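BDI_3064 protein (Parabacteroides distasonis ATCC 8503, PDB 5Z06) hydrolyses linear beta-1,2-glucan and beta-1,2-glucooligosaccharides of four or more units as an exo-acting glycoside hydrolase, releasing sophorose from the non-reducing end. Local coordinates at residues 343-348 / 413-418; 294-299 / 331-336. All coordinates share one frame; numbering follows the deposited sequence.

Contact 1 (343-348 / 413-418)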
loop_
_atom_site.group_PDB
_atom_site.type_symbol
_atom_site.label_atom_id
_atom_site.label_comp_id
_atom_site.label_asym_id
_atom_site.label_seq_id
_atom_site.Cartn_x
_atom_site.Cartn_y
_atom_site.Cartn_z
ATOM N N THR A 343 -15.343 -14.304 14.058
ATOM C CA THR A 343 -16.680 -14.831 14.179
ATOM C C THR A 343 -17.655 -13.950 13.416
ATOM O O THR A 343 -17.372 -12.780 13.140
ATOM C CB THR A 343 -17.136 -14.902 15.623
ATOM O OG1 THR A 343 -17.164 -13.586 16.182
ATOM C CG2 THR A 343 -16.229 -15.830 16.433
ATOM N N ARG A 344 -18.793 -14.533 13.072
ATOM C CA ARG A 344 -19.898 -13.793 12.511
ATOM C C ARG A 344 -20.312 -12.636 13.421
ATOM O O ARG A 344 -20.500 -11.512 12.954
ATOM C CB ARG A 344 -21.085 -14.720 12.257
ATOM C CG ARG A 344 -22.109 -14.103 11.331
ATOM C CD ARG A 344 -23.379 -14.921 11.300
ATOM N NE ARG A 344 -24.350 -14.350 10.375
ATOM C CZ ARG A 344 -24.365 -14.492 9.052
ATOM N NH1 ARG A 344 -23.440 -15.215 8.404
ATOM N NH2 ARG A 344 -25.347 -13.922 8.358
ATOM N N GLU A 345 -20.413 -12.883 14.720
ATOM C CA GLU A 345 -20.798 -11.813 15.647
ATOM C C GLU A 345 -19.823 -10.626 15.619
ATOM O O GLU A 345 -20.255 -9.465 15.628
ATOM C CB GLU A 345 -20.953 -12.355 17.077
ATOM C CG GLU A 345 -21.608 -11.379 18.055
ATOM C CD GLU A 345 -23.018 -10.890 17.636
ATOM O OE1 GLU A 345 -23.682 -11.525 16.784
ATOM O OE2 GLU A 345 -23.471 -9.858 18.181
ATOM N N GLU A 346 -18.523 -10.922 15.622
ATOM C CA GLU A 346 -17.501 -9.893 15.437
ATOM C C GLU A 346 -17.804 -9.115 14.144
ATOM O O GLU A 346 -17.846 -7.903 14.160
ATOM C CB GLU A 346 -16.100 -10.497 15.330
ATOM C CG GLU A 346 -15.453 -10.913 16.641
ATOM C CD GLU A 346 -14.052 -11.492 16.416
ATOM O OE1 GLU A 346 -13.918 -12.635 15.894
ATOM O OE2 GLU A 346 -13.074 -10.783 16.734
ATOM N N GLY A 347 -18.020 -9.850 13.054
ATOM C CA GLY A 347 -18.366 -9.297 11.766
ATOM C C GLY A 347 -19.595 -8.408 11.806
ATOM O O GLY A 347 -19.596 -7.292 11.288
ATOM N N VAL A 348 -20.636 -8.919 12.449
ATOM C CA VAL A 348 -21.871 -8.191 12.642
ATOM C C VAL A 348 -21.619 -6.891 13.393
ATOM O O VAL A 348 -22.116 -5.836 12.983
ATOM C CB VAL A 348 -22.945 -9.084 13.337
ATOM C CG1 VAL A 348 -24.144 -8.261 13.803
ATOM C CG2 VAL A 348 -23.427 -10.166 12.375
ATOM N N ASN A 413 -32.330 -11.664 12.773
ATOM C CA ASN A 413 -32.102 -11.136 14.115
ATOM C C ASN A 413 -32.024 -9.628 14.010
ATOM O O ASN A 413 -31.966 -9.094 12.903
ATOM C CB ASN A 413 -30.862 -11.743 14.761
ATOM C CG ASN A 413 -29.601 -11.461 13.984
ATOM O OD1 ASN A 413 -29.268 -10.314 13.742
ATOM N ND2 ASN A 413 -28.877 -12.512 13.624
ATOM N N ASP A 414 -32.050 -8.933 15.144
ATOM C CA ASP A 414 -32.217 -7.484 15.092
ATOM C C ASP A 414 -31.009 -6.813 14.463
ATOM O O ASP A 414 -31.176 -5.807 13.792
ATOM C CB ASP A 414 -32.496 -6.859 16.465
ATOM C CG ASP A 414 -31.305 -6.928 17.396
ATOM O OD1 ASP A 414 -30.639 -7.981 17.365
ATOM O OD2 ASP A 414 -31.037 -5.949 18.138
ATOM N N LYS A 415 -29.814 -7.352 14.727
ATOM C CA LYS A 415 -28.580 -6.742 14.244
ATOM C C LYS A 415 -28.398 -6.872 12.745
ATOM O O LYS A 415 -28.033 -5.902 12.080
ATOM C CB LYS A 415 -27.361 -7.310 14.972
ATOM C CG LYS A 415 -27.232 -6.769 16.375
ATOM C CD LYS A 415 -25.942 -7.242 17.034
ATOM C CE LYS A 415 -25.702 -6.499 18.343
ATOM N NZ LYS A 415 -26.672 -6.815 19.415
ATOM N N GLU A 416 -28.625 -8.068 12.218
ATOM C CA GLU A 416 -28.484 -8.273 10.786
ATOM C C GLU A 416 -29.614 -7.584 10.018
ATOM O O GLU A 416 -29.384 -7.034 8.956
ATOM C CB GLU A 416 -28.348 -9.751 10.461
ATOM C CG GLU A 416 -27.082 -10.301 11.104
ATOM C CD GLU A 416 -26.621 -11.599 10.537
ATOM O OE1 GLU A 416 -25.856 -12.281 11.246
ATOM O OE2 GLU A 416 -27.019 -11.961 9.410
ATOM N N LYS A 417 -30.811 -7.589 10.588
ATOM C CA LYS A 417 -31.909 -6.770 10.095
ATOM C C LYS A 417 -31.499 -5.291 9.983
ATOM O O LYS A 417 -31.746 -4.669 8.944
ATOM C CB LYS A 417 -33.124 -6.932 11.001
ATOM C CG LYS A 417 -34.325 -6.065 10.677
ATOM C CD LYS A 417 -35.187 -6.643 9.562
ATOM C CE LYS A 417 -36.408 -5.768 9.286
ATOM N NZ LYS A 417 -37.209 -5.450 10.509
ATOM N N GLN A 418 -30.861 -4.748 11.023
ATOM C CA GLN A 418 -30.394 -3.354 11.015
ATOM C C GLN A 418 -29.294 -3.095 9.957
ATOM O O GLN A 418 -29.310 -2.073 9.260
ATOM C CB GLN A 418 -29.886 -2.965 12.382
ATOM C CG GLN A 418 -29.656 -1.481 12.541
ATOM C CD GLN A 418 -28.955 -1.136 13.841
ATOM O OE1 GLN A 418 -29.267 -1.702 14.907
ATOM N NE2 GLN A 418 -28.005 -0.195 13.769
#
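Arg-344 and Glu-416 join the first turns of two helices through a side-on salt bridge. The arginine has CG anti to the backbone N (chi1 -164°) and runs extended from CG to NE. Arg-344 CD lies 3.6 Å from Glu-416 OE1. Arg-344 NE donates to the syn lone pair of Glu-416 OE1 at 2.7 Å. Past CZ, Arg-344 NH2 reaches Glu-416 OE2 at 2.8 Å, that oxygen lying at the guanidinium edge, in its plane. With one nitrogen to each oxygen, the two bonds limit rotation of both groups, although their planes stand 31° apart. NH2 also donates to Tyr-408 O, and Glu-416 OE2 accepts from Gln-411 N. An alanine at Arg-344 would probably leave the carboxylate of buried Glu-416 without its countercharge and Tyr-408 O without this donor. One turn on from Arg-344, Val-348 CG2 packs 3.4 Å from Glu-416 OE1, and Val-348 CG1 lies 3.6 Å from Lys-415 CB. Asn-413 OD1 caps its helix by accepting from Glu-416 N at 2.8 Å. The axes of the first turns, 344-348 and 414-418, approach to 11.0 Å at 45°; they open helices 344-360 and 414-428, and Phe-409, in the loop after helix 392-408, packs against Val-348 and Glu-416.

Contact 2 (294-299 / 331-336)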
loop_
_atom_site.group_PDB
_atom_site.type_symbol
_atom_site.label_atom_id
_atom_site.label_comp_id
_atom_site.label_asym_id
_atom_site.label_seq_id
_atom_site.Cartn_x
_atom_site.Cartn_y
_atom_site.Cartn_z
ATOM N N ALA A 294 -3.746 -12.602 6.060
ATOM C CA ALA A 294 -2.861 -11.462 6.222
ATOM C C ALA A 294 -3.441 -10.196 5.570
ATOM O O ALA A 294 -3.337 -9.108 6.119
ATOM C CB ALA A 294 -1.499 -11.767 5.646
ATOM N N ASN A 295 -4.032 -10.356 4.396
ATOM C CA ASN A 295 -4.620 -9.225 3.699
ATOM C C ASN A 295 -5.868 -8.764 4.431
ATOM O O ASN A 295 -6.107 -7.595 4.561
ATOM C CB ASN A 295 -4.924 -9.591 2.276
ATOM C CG ASN A 295 -3.695 -9.562 1.391
ATOM O OD1 ASN A 295 -3.283 -8.514 0.951
ATOM N ND2 ASN A 295 -3.148 -10.728 1.082
ATOM N N PHE A 296 -6.656 -9.703 4.931
ATOM C CA PHE A 296 -7.827 -9.383 5.742
ATOM C C PHE A 296 -7.475 -8.495 6.946
ATOM O O PHE A 296 -8.221 -7.574 7.294
ATOM C CB PHE A 296 -8.481 -10.692 6.181
ATOM C CG PHE A 296 -9.366 -10.576 7.356
ATOM C CD1 PHE A 296 -8.844 -10.680 8.641
ATOM C CD2 PHE A 296 -10.728 -10.409 7.193
ATOM C CE1 PHE A 296 -9.667 -10.602 9.750
ATOM C CE2 PHE A 296 -11.562 -10.350 8.303
ATOM C CZ PHE A 296 -11.035 -10.450 9.579
ATOM N N ARG A 297 -6.319 -8.750 7.557
ATOM C CA ARG A 297 -5.890 -7.986 8.721
ATOM C C ARG A 297 -5.939 -6.491 8.473
ATOM O O ARG A 297 -6.293 -5.732 9.347
ATOM C CB ARG A 297 -4.475 -8.351 9.116
ATOM C CG ARG A 297 -4.262 -9.759 9.619
ATOM C CD ARG A 297 -2.767 -10.010 9.725
ATOM N NE ARG A 297 -2.497 -11.423 9.924
ATOM C CZ ARG A 297 -1.326 -11.995 9.717
ATOM N NH1 ARG A 297 -0.265 -11.283 9.326
ATOM N NH2 ARG A 297 -1.205 -13.289 9.928
ATOM N N TYR A 298 -5.549 -6.084 7.278
ATOM C CA TYR A 298 -5.587 -4.689 6.901
ATOM C C TYR A 298 -6.945 -4.008 7.174
ATOM O O TYR A 298 -6.997 -2.840 7.545
ATOM C CB TYR A 298 -5.227 -4.576 5.416
ATOM C CG TYR A 298 -5.063 -3.186 4.969
ATOM C CD1 TYR A 298 -6.161 -2.431 4.642
ATOM C CD2 TYR A 298 -3.813 -2.598 4.923
ATOM C CE1 TYR A 298 -6.034 -1.125 4.244
ATOM C CE2 TYR A 298 -3.657 -1.278 4.510
ATOM C CZ TYR A 298 -4.784 -0.547 4.182
ATOM O OH TYR A 298 -4.704 0.758 3.804
ATOM N N TYR A 299 -8.021 -4.741 6.948
ATOM C CA TYR A 299 -9.389 -4.228 7.003
ATOM C C TYR A 299 -10.036 -4.564 8.328
ATOM O O TYR A 299 -11.065 -3.999 8.671
ATOM C CB TYR A 299 -10.203 -4.826 5.854
ATOM C CG TYR A 299 -9.508 -4.544 4.583
ATOM C CD1 TYR A 299 -9.681 -3.338 3.939
ATOM C CD2 TYR A 299 -8.593 -5.454 4.055
ATOM C CE1 TYR A 299 -8.986 -3.041 2.778
ATOM C CE2 TYR A 299 -7.884 -5.166 2.918
ATOM C CZ TYR A 299 -8.069 -3.966 2.287
ATOM O OH TYR A 299 -7.367 -3.732 1.153
ATOM N N MET A 331 -15.851 -6.764 1.648
ATOM C CA MET A 331 -15.898 -8.083 1.024
ATOM C C MET A 331 -14.839 -9.024 1.573
ATOM O O MET A 331 -15.148 -10.182 1.809
ATOM C CB MET A 331 -15.802 -7.969 -0.491
ATOM C CG MET A 331 -17.012 -7.239 -1.008
ATOM S SD MET A 331 -16.716 -6.661 -2.663
ATOM C CE MET A 331 -17.366 -8.078 -3.487
ATOM N N ALA A 332 -13.640 -8.492 1.825
ATOM C CA ALA A 332 -12.601 -9.228 2.523
ATOM C C ALA A 332 -13.078 -9.650 3.898
ATOM O O ALA A 332 -12.777 -10.766 4.342
ATOM C CB ALA A 332 -11.319 -8.406 2.632
ATOM N N ILE A 333 -13.813 -8.781 4.587
ATOM C CA ILE A 333 -14.303 -9.136 5.906
ATOM C C ILE A 333 -15.358 -10.243 5.826
ATOM O O ILE A 333 -15.321 -11.201 6.602
ATOM C CB ILE A 333 -14.813 -7.919 6.700
ATOM C CG1 ILE A 333 -13.662 -6.984 7.017
ATOM C CG2 ILE A 333 -15.415 -8.383 8.005
ATOM C CD1 ILE A 333 -14.068 -5.575 7.403
ATOM N N VAL A 334 -16.266 -10.155 4.863
ATOM C CA VAL A 334 -17.241 -11.223 4.676
ATOM C C VAL A 334 -16.531 -12.568 4.451
ATOM O O VAL A 334 -16.870 -13.575 5.094
ATOM C CB VAL A 334 -18.199 -10.897 3.530
ATOM C CG1 VAL A 334 -19.006 -12.099 3.096
ATOM C CG2 VAL A 334 -19.134 -9.786 3.959
ATOM N N ALA A 335 -15.540 -12.568 3.553
ATOM C CA ALA A 335 -14.731 -13.754 3.295
ATOM C C ALA A 335 -14.101 -14.240 4.590
ATOM O O ALA A 335 -14.100 -15.430 4.857
ATOM C CB ALA A 335 -13.634 -13.463 2.277
ATOM N N GLY A 336 -13.562 -13.294 5.359
ATOM C CA GLY A 336 -12.855 -13.582 6.591
ATOM C C GLY A 336 -13.763 -14.231 7.617
ATOM O O GLY A 336 -13.309 -15.076 8.402
#
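The Phe-296 ring meets helix 323-338 with its edge: Ala-332 O lies in the ring plane, 3.5 Å from Phe-296 CD2, and Ile-333 CA stands near that plane, 3.8 Å from Phe-296 CE2. Gly-336 CA approaches obliquely, 3.9 Å from Phe-296 CD2. Beyond the two segments, the ring meets Trp-300 with planes about 20° apart and Phe-341 edge-to-face. The Tyr-299 ring carries Tyr-298 CD1 over the centre of one face, while Ala-332 CB comes in obliquely, 4.3 Å from Tyr-299 CD2.

CG of Phe-296 is anti to the backbone N (chi1 160°), beside the carbonyl carbon; the CD2-CE2 edge of the ring is what reaches Ala-332 and Ile-333. At Gly-336 the fit is close enough that a beta carbon would collide with Phe-296 CE2. No hydrogen bond crosses between the segments, and all five touching residues are buried. The contact therefore joins the last part of helix 284-297 and the residues after it to helix 323-338 by apolar packing, within the helical domain of this GH144 enzyme, consistent with the (alpha/alpha)6 barrel characteristic of its six-hairpin clan.

Ile-333 touches both aromatic residues. Ile-333 CG1 lies 4.2 Å from Phe-296 CE2, and Ile-333 CD1 sits 3.6 Å from Tyr-299 O and 4.2 Å from Tyr-299 CB. The carbonyl and hydroxyl of Tyr-299 have partners elsewhere: its backbone O accepts from Arg-350 NH1, and OH is hydrogen-bonded to Ala-669 N of helix 665-680.

Contact 2 closes before contact 1 opens, so the two follow in series along the chain. Their centres are about 17 Å apart and their nearest atoms about 5 Å, without touching. Helix 323-338, used by contact 2, is followed directly by helix 344-360, used by contact 1. Both contacts lie on the same side of the chain's centre, but contact 2 is buried about 15 Å from it, whereas contact 1 is partly buried at about 30 Å. Contact 2 thus joins helix 284-297 to the next helix, 323-338, deep in the helical domain, while contact 1 joins helix 344-360 to helix 414-428, past the intervening helix 392-408, farther out.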